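Local coordinates for sefir domain protein (Bacillus cereus F65185, PDB 5Y8E) that probably takes part in signalling through interactions between SEFIR domains, at residues K25-K28 / V32-I35; D14-V19 / L36-G41; H3-Y8 / E49-S54. All blocks are in the same frame, centred on the assembly; numbering follows the deposited sequence.

Contact 1 of 3, residues K25-K28 / V32-I35; sequences KLMK and VEVI
The return of a beta-alpha-beta crossover brings L26 and M27, near the C-terminal end of helix 13-29, against V32 and V34, which lead into and lie on strand 33-35. The unit begins with strand 3-7, which pairs in parallel with strand 33-35, and belongs to the TIR-like alpha/beta fold expected of a SEFIR domain. Because the turn is so short, M27 and V32 have their CA atoms 5.2 Å apart. Apolar branches make most of the join. L26 meets the strand mainly through CB, with CD1 also near V34 CG2: CB lies 3.9 Å from V34 CG2 and equally far from V32 CG2, and the side chains of L26 and V34 cross at about a right angle. The V32 branch CG2, wedged between its own backbone N and carbonyl carbon, also rests beside L26 O. Next along the helix, M27 runs over the strand. Its CG touches V34 CG2 at 3.7 Å, while CA sends a C-H toward V32 O, with the two heavy atoms 3.6 Å apart. A water ties the two backbones together by donating to both M27 O and V32 O, the latter at 2.7 Å, and so bridges carbonyls that could not bond each other directly. V34 N is buried here without a polar partner, and the M27 sulfur is near it. Beyond the two segments, Y135 and I142 of helix 131-143 cover L26. The thioether of M27 is bent at its last torsion (chi3 62°), and E33 is bent at chi2 (-69°), which brings its carboxylate back toward the helix; the two meet where M27 CE lies 3.3 Å from E33 OE1.

Contact 2 of 3, residues D14-V19 / L36-G41; sequences DHKEWV and LDRWHG
K16 and V19, on one side of helix 13-29, face R38 and L36 in the loop that follows strand 33-35, at the edge of the TIR-like alpha/beta fold. The polar part is carried by a water and the R38 guanidinium. The water donates to K16 O at 2.7 Å and accepts from R38 NH1 at 3.0 Å, lying at the guanidinium edge and in its plane. K16 O is at that edge too, but 3.9 Å from NH1, so the water spans the gap. The aliphatic part of K16 supplies a second kind of contact: the chain turns at chi3 (62°) and lays CE over one guanidinium face, 4.0 Å from R38 CZ, with the two side chains crossing at about a right angle. The apolar part is a single branch-to-branch touch, V19 CG1 against L36 CD1 at 4.1 Å. On its other branch L36 places CD2 over the centre of the W39 ring. Within the loop, D37 OD1 accepts a weak bond from R38 N, and hydrogen bonds from Y8 OH to OD1 and from W10 NE1 to OD2 hold the D37 carboxylate at both oxygens. The two cationic ends, K16 NZ and R38 NH2, are 4.6 Å apart. K16 NZ has a salt bridge to E13, and W10 lies in cation-pi contact with K16. Methylene packing and a shared water therefore join two basic residues here, and the neighbouring E13 carboxylate may offset part of the repulsion between their charges.

Contact 3 of 3, residues H3-Y8 / E49-S54; sequences HVFISY and EFMENS
The F5 ring has S54 CB over one face and the backbone N of S7 over the opposite one, while the F50 ring has S54 OG above its centre on one face. The contact sets helix 47-57 against strand 3-7 of the central mixed sheet in this TIR-like alpha/beta fold; the strand is parallel to both its neighbours. Strand and helix segments run at 147° to each other, with their axes 9.4 Å apart at closest approach. S54 touches both rings, CB on F5 and OG over F50. Its CB stands 3.5 Å from the F5 ring centroid and 17° off the ring normal, a CH-pi contact. F5 reaches the helix because its CG is anti to the backbone N, which sends the ring from the strand toward S54. The two phenylalanines meet obliquely, F5 CE1 to F50 CE2 at 3.8 Å, with their planes at 77°. M51 approaches through its backbone and the root of its side chain: F5 CZ lies 4.0 Å from M51 CA, and F5 CE2 is near M51 CG. Around this core, I35 of the neighbouring strand packs on F50 and S54, V61 of strand 60-65 touches F5, and H40 meets the F50 ring. Although S54 lies in a largely apolar setting, its hydroxyl is satisfied within the helix. F50 O takes two bonds, from S54 N and S54 OG, which reach it from opposite faces of the carbonyl plane. The hydroxyl bond fixes the turn of the S54 side chain: OG donates to F50 O at 2.8 Å, well tilted from that plane.

Overall arrangement
The three contacts surround the edge of the sheet where strands 3-7 and 33-35 pair. Contacts 1 and 2 share helix 13-29, with centres about 12 Å apart, and W39 of contact 2 joins them by packing its CZ3 3.7 Å from M27 SD of contact 1. Contact 3 is linked to contact 1 through the strands, where probable hydrogen bonds of 2.7 Å join E33 O to V4 N and I35 N to V4 O. Contact 2 meets contact 3 where L36 CD1 lies 3.7 Å from Y8 CE1. Contacts 1 and 3 place helices 13-29 and 47-57 on the two faces of the sheet, and contact 2 joins the first helix to the loop that leads to the second.

Contact 1 of 3, residues K25-K28 / V32-I35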
ATOM      1  N   LYS A  25     -14.378   1.309  -3.087  1.00 11.22           N
ATOM      2  CA  LYS A  25     -14.958   0.087  -2.554  1.00 13.95           C
ATOM      3  C   LYS A  25     -14.720  -0.029  -1.045  1.00 13.90           C
ATOM      4  O   LYS A  25     -15.574  -0.349  -0.292  1.00 12.60           O
ATOM      5  CB  LYS A  25     -14.403  -1.113  -3.290  1.00 11.28           C
ATOM      6  CG  LYS A  25     -15.044  -2.428  -2.892  1.00 12.65           C
ATOM      7  CD  LYS A  25     -14.618  -3.570  -3.764  1.00 13.30           C
ATOM      8  CE  LYS A  25     -15.257  -4.881  -3.418  1.00 16.94           C
ATOM      9  NZ  LYS A  25     -14.700  -6.030  -4.146  1.00 20.23           N
ATOM     10  N   LEU A  26     -13.479   0.263  -0.667  1.00 10.49           N
ATOM     11  CA  LEU A  26     -13.103   0.228   0.731  1.00  9.36           C
ATOM     12  C   LEU A  26     -13.952   1.166   1.587  1.00 11.55           C
ATOM     13  O   LEU A  26     -14.315   0.812   2.656  1.00 13.18           O
ATOM     14  CB  LEU A  26     -11.623   0.568   0.930  1.00  9.70           C
ATOM     15  CG  LEU A  26     -10.606  -0.474   0.515  1.00 10.74           C
ATOM     16  CD1 LEU A  26      -9.192   0.094   0.420  1.00  8.55           C
ATOM     17  CD2 LEU A  26     -10.666  -1.665   1.362  1.00 12.74           C
ATOM     18  N   MET A  27     -14.223   2.338   1.075  1.00 11.41           N
ATOM     19  CA  MET A  27     -15.015   3.291   1.834  1.00 12.15           C
ATOM     20  C   MET A  27     -16.501   2.864   1.843  1.00 15.15           C
ATOM     21  O   MET A  27     -17.174   2.993   2.808  1.00 16.77           O
ATOM     22  CB  MET A  27     -14.845   4.715   1.313  1.00 20.00           C
ATOM     23  CG  MET A  27     -13.465   5.289   1.605  1.00 20.00           C
ATOM     24  SD  MET A  27     -13.411   7.126   1.614  1.00 20.00           S
ATOM     25  CE  MET A  27     -14.500   7.418   2.917  1.00 20.00           C
ATOM     26  N   LYS A  28     -16.957   2.337   0.731  1.00 14.42           N
ATOM     27  CA  LYS A  28     -18.367   1.971   0.600  1.00 16.37           C
ATOM     28  C   LYS A  28     -18.722   0.721   1.385  1.00 19.62           C
ATOM     29  O   LYS A  28     -19.754   0.658   1.995  1.00 19.30           O
ATOM     30  CB  LYS A  28     -18.783   1.824  -0.878  1.00 16.26           C
ATOM     31  CG  LYS A  28     -20.146   1.243  -1.069  1.00 26.56           C
ATOM     32  CD  LYS A  28     -20.846   1.678  -2.343  1.00 35.15           C
ATOM     33  CE  LYS A  28     -22.111   0.817  -2.637  1.00 41.29           C
ATOM     34  NZ  LYS A  28     -22.458   0.801  -4.075  1.00 43.01           N
ATOM     35  N   VAL A  32     -14.037   2.048   6.156  1.00 15.96           N
ATOM     36  CA  VAL A  32     -12.786   2.722   6.489  1.00 17.14           C
ATOM     37  C   VAL A  32     -12.692   4.071   5.794  1.00 19.12           C
ATOM     38  O   VAL A  32     -13.432   4.348   4.847  1.00 20.23           O
ATOM     39  CB  VAL A  32     -11.545   1.877   6.128  1.00 20.85           C
ATOM     40  CG1 VAL A  32     -11.569   0.531   6.846  1.00 20.01           C
ATOM     41  CG2 VAL A  32     -11.433   1.692   4.622  1.00 16.81           C
ATOM     42  N   GLU A  33     -11.782   4.909   6.277  1.00 13.63           N
ATOM     43  CA  GLU A  33     -11.468   6.169   5.621  1.00 13.09           C
ATOM     44  C   GLU A  33     -10.237   5.951   4.768  1.00 13.21           C
ATOM     45  O   GLU A  33      -9.245   5.400   5.248  1.00 15.46           O
ATOM     46  CB  GLU A  33     -11.184   7.250   6.664  1.00 17.44           C
ATOM     47  CG  GLU A  33     -12.384   7.585   7.540  1.00 22.65           C
ATOM     48  CD  GLU A  33     -13.478   8.296   6.775  1.00 34.86           C
ATOM     49  OE1 GLU A  33     -13.213   8.786   5.657  1.00 38.85           O
ATOM     50  OE2 GLU A  33     -14.610   8.369   7.287  1.00 45.37           O
ATOM     51  N   VAL A  34     -10.295   6.363   3.504  1.00 11.14           N
ATOM     52  CA  VAL A  34      -9.157   6.169   2.608  1.00 10.13           C
ATOM     53  C   VAL A  34      -8.497   7.499   2.280  1.00 12.89           C
ATOM     54  O   VAL A  34      -9.172   8.476   1.926  1.00 13.32           O
ATOM     55  CB  VAL A  34      -9.542   5.408   1.308  1.00  9.58           C
ATOM     56  CG1 VAL A  34      -8.368   5.369   0.335  1.00 11.97           C
ATOM     57  CG2 VAL A  34      -9.988   3.995   1.637  1.00  9.58           C
ATOM     58  N   ILE A  35      -7.177   7.530   2.443  1.00  9.69           N
ATOM     59  CA  ILE A  35      -6.361   8.660   2.022  1.00  9.58           C
ATOM     60  C   ILE A  35      -5.807   8.382   0.625  1.00 10.68           C
ATOM     61  O   ILE A  35      -4.943   7.517   0.449  1.00  9.17           O
ATOM     62  CB  ILE A  35      -5.188   8.904   3.004  1.00  9.80           C
ATOM     63  CG1 ILE A  35      -5.717   9.084   4.430  1.00 13.42           C
ATOM     64  CG2 ILE A  35      -4.381  10.120   2.564  1.00 10.09           C
ATOM     65  CD1 ILE A  35      -4.626   9.074   5.522  1.00 15.54           C
TER
HETATM   66  O   HOH W   1     -16.123   3.991   4.821  1.00 42.07           O

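Contact 2 of 3, residues D14-V19 / L36-G41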
ATOM      1  N   ASP A  14      -5.403   2.467 -16.725  1.00 20.13           N
ATOM      2  CA  ASP A  14      -6.146   1.322 -16.204  1.00 20.42           C
ATOM      3  C   ASP A  14      -5.752   1.013 -14.769  1.00 15.73           C
ATOM      4  O   ASP A  14      -6.596   0.654 -13.944  1.00 15.49           O
ATOM      5  CB  ASP A  14      -5.923   0.082 -17.073  1.00 23.14           C
ATOM      6  CG  ASP A  14      -6.677   0.144 -18.378  1.00 25.88           C
ATOM      7  OD1 ASP A  14      -7.553   1.024 -18.527  1.00 26.22           O
ATOM      8  OD2 ASP A  14      -6.400  -0.704 -19.253  1.00 31.43           O
ATOM      9  N   HIS A  15      -4.469   1.150 -14.464  1.00 16.45           N
ATOM     10  CA  HIS A  15      -4.010   0.867 -13.113  1.00 16.14           C
ATOM     11  C   HIS A  15      -4.527   1.927 -12.141  1.00 15.57           C
ATOM     12  O   HIS A  15      -4.979   1.596 -11.041  1.00 14.21           O
ATOM     13  CB  HIS A  15      -2.489   0.788 -13.054  1.00 12.79           C
ATOM     14  CG  HIS A  15      -1.963   0.455 -11.692  1.00 15.55           C
ATOM     15  ND1 HIS A  15      -2.223  -0.748 -11.068  1.00 13.07           N
ATOM     16  CD2 HIS A  15      -1.208   1.173 -10.832  1.00 13.22           C
ATOM     17  CE1 HIS A  15      -1.641  -0.755  -9.880  1.00 10.15           C
ATOM     18  NE2 HIS A  15      -1.018   0.397  -9.712  1.00 12.06           N
ATOM     19  N   LYS A  16      -4.465   3.194 -12.550  1.00 12.95           N
ATOM     20  CA  LYS A  16      -5.048   4.278 -11.755  1.00 12.84           C
ATOM     21  C   LYS A  16      -6.528   4.014 -11.462  1.00 14.50           C
ATOM     22  O   LYS A  16      -6.995   4.253 -10.348  1.00 13.09           O
ATOM     23  CB  LYS A  16      -4.891   5.628 -12.464  1.00 16.31           C
ATOM     24  CG  LYS A  16      -3.456   6.144 -12.527  1.00 13.79           C
ATOM     25  CD  LYS A  16      -3.346   7.353 -13.464  1.00 18.52           C
ATOM     26  CE  LYS A  16      -4.189   8.523 -12.977  1.00 21.12           C
ATOM     27  NZ  LYS A  16      -4.249   9.616 -13.993  1.00 19.38           N
ATOM     28  N   GLU A  17      -7.256   3.507 -12.454  1.00 15.99           N
ATOM     29  CA  GLU A  17      -8.681   3.222 -12.286  1.00 11.74           C
ATOM     30  C   GLU A  17      -8.913   2.055 -11.327  1.00 15.15           C
ATOM     31  O   GLU A  17      -9.854   2.081 -10.531  1.00 13.59           O
ATOM     32  CB  GLU A  17      -9.373   2.963 -13.637  1.00 12.89           C
ATOM     33  CG  GLU A  17     -10.893   2.766 -13.500  1.00 23.99           C
ATOM     34  CD  GLU A  17     -11.593   2.463 -14.809  1.00 34.02           C
ATOM     35  OE1 GLU A  17     -10.907   2.191 -15.816  1.00 35.90           O
ATOM     36  OE2 GLU A  17     -12.842   2.494 -14.826  1.00 34.11           O
ATOM     37  N   TRP A  18      -8.066   1.033 -11.402  1.00 12.67           N
ATOM     38  CA  TRP A  18      -8.172  -0.089 -10.470  1.00 13.97           C
ATOM     39  C   TRP A  18      -7.977   0.380  -9.028  1.00 11.63           C
ATOM     40  O   TRP A  18      -8.714  -0.025  -8.126  1.00 11.29           O
ATOM     41  CB  TRP A  18      -7.162  -1.188 -10.828  1.00 12.34           C
ATOM     42  CG  TRP A  18      -7.275  -2.440  -9.989  1.00 10.53           C
ATOM     43  CD1 TRP A  18      -8.009  -3.561 -10.271  1.00 16.93           C
ATOM     44  CD2 TRP A  18      -6.632  -2.687  -8.730  1.00 12.08           C
ATOM     45  NE1 TRP A  18      -7.853  -4.488  -9.270  1.00 16.99           N
ATOM     46  CE2 TRP A  18      -7.012  -3.979  -8.313  1.00 14.94           C
ATOM     47  CE3 TRP A  18      -5.758  -1.946  -7.928  1.00 11.53           C
ATOM     48  CZ2 TRP A  18      -6.555  -4.542  -7.116  1.00 14.70           C
ATOM     49  CZ3 TRP A  18      -5.310  -2.500  -6.738  1.00 13.70           C
ATOM     50  CH2 TRP A  18      -5.709  -3.786  -6.344  1.00 15.15           C
ATOM     51  N   VAL A  19      -6.986   1.240  -8.809  1.00  9.99           N
ATOM     52  CA  VAL A  19      -6.732   1.755  -7.471  1.00 10.39           C
ATOM     53  C   VAL A  19      -7.894   2.642  -7.002  1.00  9.26           C
ATOM     54  O   VAL A  19      -8.333   2.544  -5.854  1.00  9.79           O
ATOM     55  CB  VAL A  19      -5.388   2.509  -7.406  1.00  9.62           C
ATOM     56  CG1 VAL A  19      -5.216   3.207  -6.054  1.00 10.05           C
ATOM     57  CG2 VAL A  19      -4.224   1.539  -7.643  1.00 12.53           C
ATOM     58  N   LEU A  36      -6.304   9.123  -0.362  1.00 11.36           N
ATOM     59  CA  LEU A  36      -5.939   8.904  -1.764  1.00 10.28           C
ATOM     60  C   LEU A  36      -5.486  10.211  -2.405  1.00 12.17           C
ATOM     61  O   LEU A  36      -6.170  11.233  -2.288  1.00 13.87           O
ATOM     62  CB  LEU A  36      -7.136   8.328  -2.541  1.00 10.09           C
ATOM     63  CG  LEU A  36      -6.874   7.934  -3.999  1.00 13.97           C
ATOM     64  CD1 LEU A  36      -5.858   6.788  -4.081  1.00 13.32           C
ATOM     65  CD2 LEU A  36      -8.182   7.559  -4.692  1.00 12.88           C
ATOM     66  N   ASP A  37      -4.345  10.174  -3.093  1.00 11.09           N
ATOM     67  CA  ASP A  37      -3.770  11.378  -3.701  1.00 13.69           C
ATOM     68  C   ASP A  37      -4.745  12.170  -4.579  1.00 14.29           C
ATOM     69  O   ASP A  37      -4.809  13.399  -4.507  1.00 17.36           O
ATOM     70  CB  ASP A  37      -2.482  11.039  -4.475  1.00 13.07           C
ATOM     71  CG  ASP A  37      -2.686   9.974  -5.557  1.00 15.61           C
ATOM     72  OD1 ASP A  37      -3.798   9.413  -5.698  1.00 14.27           O
ATOM     73  OD2 ASP A  37      -1.702   9.681  -6.272  1.00 15.17           O
ATOM     74  N   ARG A  38      -5.530  11.472  -5.384  1.00 14.63           N
ATOM     75  CA  ARG A  38      -6.396  12.171  -6.328  1.00 17.38           C
ATOM     76  C   ARG A  38      -7.567  12.895  -5.677  1.00 15.54           C
ATOM     77  O   ARG A  38      -8.027  13.922  -6.182  1.00 18.30           O
ATOM     78  CB  ARG A  38      -6.840  11.229  -7.430  1.00 18.61           C
ATOM     79  CG  ARG A  38      -5.646  10.690  -8.190  1.00 23.36           C
ATOM     80  CD  ARG A  38      -6.050   9.616  -9.150  1.00 15.01           C
ATOM     81  NE  ARG A  38      -6.906  10.136 -10.206  1.00 16.56           N
ATOM     82  CZ  ARG A  38      -7.584   9.358 -11.038  1.00 17.96           C
ATOM     83  NH1 ARG A  38      -7.504   8.044 -10.904  1.00 12.94           N
ATOM     84  NH2 ARG A  38      -8.347   9.887 -11.987  1.00 19.18           N
ATOM     85  N   TRP A  39      -8.009  12.389  -4.530  1.00 11.07           N
ATOM     86  CA  TRP A  39      -9.076  13.037  -3.775  1.00 12.41           C
ATOM     87  C   TRP A  39      -8.558  14.290  -3.079  1.00 12.30           C
ATOM     88  O   TRP A  39      -9.338  15.160  -2.691  1.00 16.14           O
ATOM     89  CB  TRP A  39      -9.684  12.072  -2.753  1.00 10.74           C
ATOM     90  CG  TRP A  39     -10.532  10.997  -3.389  1.00 12.98           C
ATOM     91  CD1 TRP A  39     -11.078  11.015  -4.647  1.00 16.38           C
ATOM     92  CD2 TRP A  39     -10.920   9.748  -2.801  1.00 10.56           C
ATOM     93  NE1 TRP A  39     -11.789   9.855  -4.868  1.00 14.64           N
ATOM     94  CE2 TRP A  39     -11.705   9.062  -3.752  1.00 17.72           C
ATOM     95  CE3 TRP A  39     -10.691   9.148  -1.560  1.00 10.46           C
ATOM     96  CZ2 TRP A  39     -12.253   7.797  -3.497  1.00 14.16           C
ATOM     97  CZ3 TRP A  39     -11.233   7.900  -1.310  1.00 11.71           C
ATOM     98  CH2 TRP A  39     -12.004   7.236  -2.272  1.00 14.76           C
ATOM     99  N   HIS A  40      -7.238  14.372  -2.942  1.00 13.77           N
ATOM    100  CA  HIS A  40      -6.577  15.524  -2.342  1.00 15.25           C
ATOM    101  C   HIS A  40      -5.958  16.443  -3.388  1.00 18.01           C
ATOM    102  O   HIS A  40      -5.398  17.487  -3.046  1.00 17.00           O
ATOM    103  CB  HIS A  40      -5.503  15.064  -1.352  1.00 14.53           C
ATOM    104  CG  HIS A  40      -6.060  14.503  -0.080  1.00 17.05           C
ATOM    105  ND1 HIS A  40      -6.191  15.250   1.070  1.00 24.68           N
ATOM    106  CD2 HIS A  40      -6.529  13.268   0.217  1.00 14.19           C
ATOM    107  CE1 HIS A  40      -6.717  14.499   2.023  1.00 26.52           C
ATOM    108  NE2 HIS A  40      -6.929  13.292   1.532  1.00 16.52           N
ATOM    109  N   GLY A  41      -6.061  16.059  -4.658  1.00 13.18           N
ATOM    110  CA  GLY A  41      -5.534  16.874  -5.745  1.00 15.75           C
ATOM    111  C   GLY A  41      -4.048  17.160  -5.627  1.00 17.16           C
ATOM    112  O   GLY A  41      -3.586  18.274  -5.915  1.00 15.00           O
TER
HETATM  113  O   HOH W   2      -6.194   6.350  -8.821  1.00 17.46           O

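Contact 3 of 3, residues H3-Y8 / E49-S54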
ATOM      1  N   HIS A   3      -7.990   4.497   9.305  1.00 13.93           N
ATOM      2  CA  HIS A   3      -7.619   5.381   8.213  1.00 13.28           C
ATOM      3  C   HIS A   3      -6.556   4.692   7.375  1.00 12.76           C
ATOM      4  O   HIS A   3      -5.486   4.339   7.879  1.00 14.99           O
ATOM      5  CB  HIS A   3      -7.116   6.727   8.738  1.00 14.73           C
ATOM      6  CG  HIS A   3      -8.141   7.485   9.525  1.00 21.83           C
ATOM      7  ND1 HIS A   3      -7.835   8.603  10.270  1.00 31.22           N
ATOM      8  CD2 HIS A   3      -9.469   7.275   9.689  1.00 26.60           C
ATOM      9  CE1 HIS A   3      -8.931   9.048  10.860  1.00 31.96           C
ATOM     10  NE2 HIS A   3      -9.935   8.260  10.525  1.00 26.59           N
ATOM     11  N   VAL A   4      -6.856   4.517   6.095  1.00  9.16           N
ATOM     12  CA  VAL A   4      -6.019   3.718   5.207  1.00  8.38           C
ATOM     13  C   VAL A   4      -5.420   4.554   4.068  1.00 10.23           C
ATOM     14  O   VAL A   4      -6.161   5.123   3.259  1.00 12.89           O
ATOM     15  CB  VAL A   4      -6.853   2.558   4.612  1.00 12.28           C
ATOM     16  CG1 VAL A   4      -6.021   1.740   3.642  1.00 11.45           C
ATOM     17  CG2 VAL A   4      -7.419   1.676   5.728  1.00 14.11           C
ATOM     18  N   PHE A   5      -4.089   4.634   3.999  1.00  9.95           N
ATOM     19  CA  PHE A   5      -3.405   5.322   2.895  1.00  8.32           C
ATOM     20  C   PHE A   5      -3.054   4.309   1.807  1.00 12.22           C
ATOM     21  O   PHE A   5      -2.630   3.192   2.112  1.00 11.79           O
ATOM     22  CB  PHE A   5      -2.132   6.023   3.411  1.00  8.86           C
ATOM     23  CG  PHE A   5      -1.240   6.569   2.320  1.00 10.72           C
ATOM     24  CD1 PHE A   5      -1.728   7.479   1.384  1.00 11.44           C
ATOM     25  CD2 PHE A   5       0.092   6.178   2.239  1.00 11.28           C
ATOM     26  CE1 PHE A   5      -0.908   7.979   0.382  1.00 13.29           C
ATOM     27  CE2 PHE A   5       0.923   6.671   1.240  1.00 12.14           C
ATOM     28  CZ  PHE A   5       0.418   7.578   0.306  1.00 13.32           C
ATOM     29  N   ILE A   6      -3.248   4.685   0.545  1.00  8.83           N
ATOM     30  CA  ILE A   6      -2.879   3.813  -0.561  1.00 10.97           C
ATOM     31  C   ILE A   6      -1.667   4.380  -1.283  1.00 12.95           C
ATOM     32  O   ILE A   6      -1.730   5.454  -1.892  1.00 11.56           O
ATOM     33  CB  ILE A   6      -4.051   3.597  -1.545  1.00  9.62           C
ATOM     34  CG1 ILE A   6      -5.260   3.019  -0.806  1.00 10.22           C
ATOM     35  CG2 ILE A   6      -3.620   2.701  -2.714  1.00 10.66           C
ATOM     36  CD1 ILE A   6      -6.488   2.750  -1.709  1.00 11.54           C
ATOM     37  N   SER A   7      -0.554   3.660  -1.179  1.00 10.01           N
ATOM     38  CA  SER A   7       0.671   4.020  -1.875  1.00 11.81           C
ATOM     39  C   SER A   7       0.715   3.238  -3.180  1.00 12.45           C
ATOM     40  O   SER A   7       0.634   2.003  -3.179  1.00 11.71           O
ATOM     41  CB  SER A   7       1.886   3.687  -1.004  1.00 12.55           C
ATOM     42  OG  SER A   7       3.109   3.989  -1.660  1.00 13.96           O
ATOM     43  N   TYR A   8       0.827   3.949  -4.298  1.00  9.60           N
ATOM     44  CA  TYR A   8       0.827   3.289  -5.600  1.00  9.42           C
ATOM     45  C   TYR A   8       1.540   4.129  -6.640  1.00 10.92           C
ATOM     46  O   TYR A   8       1.815   5.309  -6.420  1.00 13.41           O
ATOM     47  CB  TYR A   8      -0.607   2.959  -6.061  1.00  9.99           C
ATOM     48  CG  TYR A   8      -1.458   4.156  -6.456  1.00  9.06           C
ATOM     49  CD1 TYR A   8      -1.907   5.057  -5.499  1.00 11.53           C
ATOM     50  CD2 TYR A   8      -1.849   4.355  -7.778  1.00 11.22           C
ATOM     51  CE1 TYR A   8      -2.690   6.138  -5.842  1.00 13.21           C
ATOM     52  CE2 TYR A   8      -2.648   5.438  -8.135  1.00 10.06           C
ATOM     53  CZ  TYR A   8      -3.058   6.322  -7.153  1.00 12.81           C
ATOM     54  OH  TYR A   8      -3.840   7.408  -7.470  1.00 13.89           O
ATOM     55  N   GLU A  49       6.159  14.421  -0.225  1.00 18.24           N
ATOM     56  CA  GLU A  49       5.679  14.975   1.028  1.00 18.43           C
ATOM     57  C   GLU A  49       4.310  14.366   1.387  1.00 13.46           C
ATOM     58  O   GLU A  49       4.059  14.054   2.496  1.00 14.62           O
ATOM     59  CB  GLU A  49       5.597  16.487   0.989  1.00 20.41           C
ATOM     60  CG  GLU A  49       5.124  17.089   2.224  1.00 27.25           C
ATOM     61  CD  GLU A  49       5.117  18.639   2.197  1.00 35.92           C
ATOM     62  OE1 GLU A  49       5.724  19.192   1.307  1.00 34.13           O
ATOM     63  OE2 GLU A  49       4.482  19.255   3.054  1.00 38.63           O
ATOM     64  N   PHE A  50       3.462  14.201   0.391  1.00 13.37           N
ATOM     65  CA  PHE A  50       2.134  13.615   0.662  1.00 12.21           C
ATOM     66  C   PHE A  50       2.270  12.170   1.144  1.00 13.19           C
ATOM     67  O   PHE A  50       1.642  11.750   2.062  1.00 12.43           O
ATOM     68  CB  PHE A  50       1.264  13.698  -0.556  1.00 16.03           C
ATOM     69  CG  PHE A  50      -0.102  13.171  -0.351  1.00 14.00           C
ATOM     70  CD1 PHE A  50      -1.033  13.878   0.345  1.00 17.06           C
ATOM     71  CD2 PHE A  50      -0.471  11.957  -0.899  1.00 15.21           C
ATOM     72  CE1 PHE A  50      -2.303  13.359   0.503  1.00 15.87           C
ATOM     73  CE2 PHE A  50      -1.731  11.471  -0.745  1.00 13.52           C
ATOM     74  CZ  PHE A  50      -2.624  12.127  -0.043  1.00 12.97           C
ATOM     75  N   MET A  51       3.170  11.453   0.498  1.00 12.11           N
ATOM     76  CA  MET A  51       3.440  10.086   0.868  1.00 12.66           C
ATOM     77  C   MET A  51       3.944   9.992   2.322  1.00 13.11           C
ATOM     78  O   MET A  51       3.420   9.293   3.124  1.00 13.04           O
ATOM     79  CB  MET A  51       4.445   9.451  -0.089  1.00 20.00           C
ATOM     80  CG  MET A  51       4.912   8.026   0.257  1.00 20.00           C
ATOM     81  SD  MET A  51       6.216   7.291  -0.806  1.00 20.00           S
ATOM     82  CE  MET A  51       7.405   8.660  -0.980  1.00 20.00           C
ATOM     83  N   GLU A  52       5.002  10.721   2.605  1.00 13.77           N
ATOM     84  CA  GLU A  52       5.563  10.708   3.956  1.00 14.59           C
ATOM     85  C   GLU A  52       4.527  11.057   5.036  1.00 13.90           C
ATOM     86  O   GLU A  52       4.393  10.388   6.009  1.00 14.23           O
ATOM     87  CB  GLU A  52       6.800  11.611   4.056  1.00 17.88           C
ATOM     88  CG  GLU A  52       7.725  11.217   5.101  1.00 29.23           C
ATOM     89  CD  GLU A  52       9.154  11.765   4.885  1.00 35.97           C
ATOM     90  OE1 GLU A  52       9.269  12.855   4.395  1.00 33.81           O
ATOM     91  OE2 GLU A  52      10.122  11.073   5.190  1.00 42.57           O
ATOM     92  N   ASN A  53       3.810  12.130   4.820  1.00 13.81           N
ATOM     93  CA  ASN A  53       2.792  12.544   5.769  1.00 16.94           C
ATOM     94  C   ASN A  53       1.642  11.527   5.913  1.00 13.07           C
ATOM     95  O   ASN A  53       1.162  11.296   6.963  1.00 13.24           O
ATOM     96  CB  ASN A  53       2.176  13.854   5.419  1.00 18.00           C
ATOM     97  CG  ASN A  53       1.229  14.313   6.476  1.00 32.56           C
ATOM     98  OD1 ASN A  53       1.682  14.710   7.543  1.00 40.94           O
ATOM     99  ND2 ASN A  53      -0.075  14.221   6.255  1.00 29.61           N
ATOM    100  N   SER A  54       1.181  11.010   4.793  1.00 11.56           N
ATOM    101  CA  SER A  54       0.046  10.098   4.829  1.00 11.64           C
ATOM    102  C   SER A  54       0.384   8.784   5.529  1.00 13.29           C
ATOM    103  O   SER A  54      -0.455   8.203   6.212  1.00 11.64           O
ATOM    104  CB  SER A  54      -0.497   9.859   3.424  1.00 11.03           C
ATOM    105  OG  SER A  54      -0.951  11.083   2.877  1.00 13.58           O
TER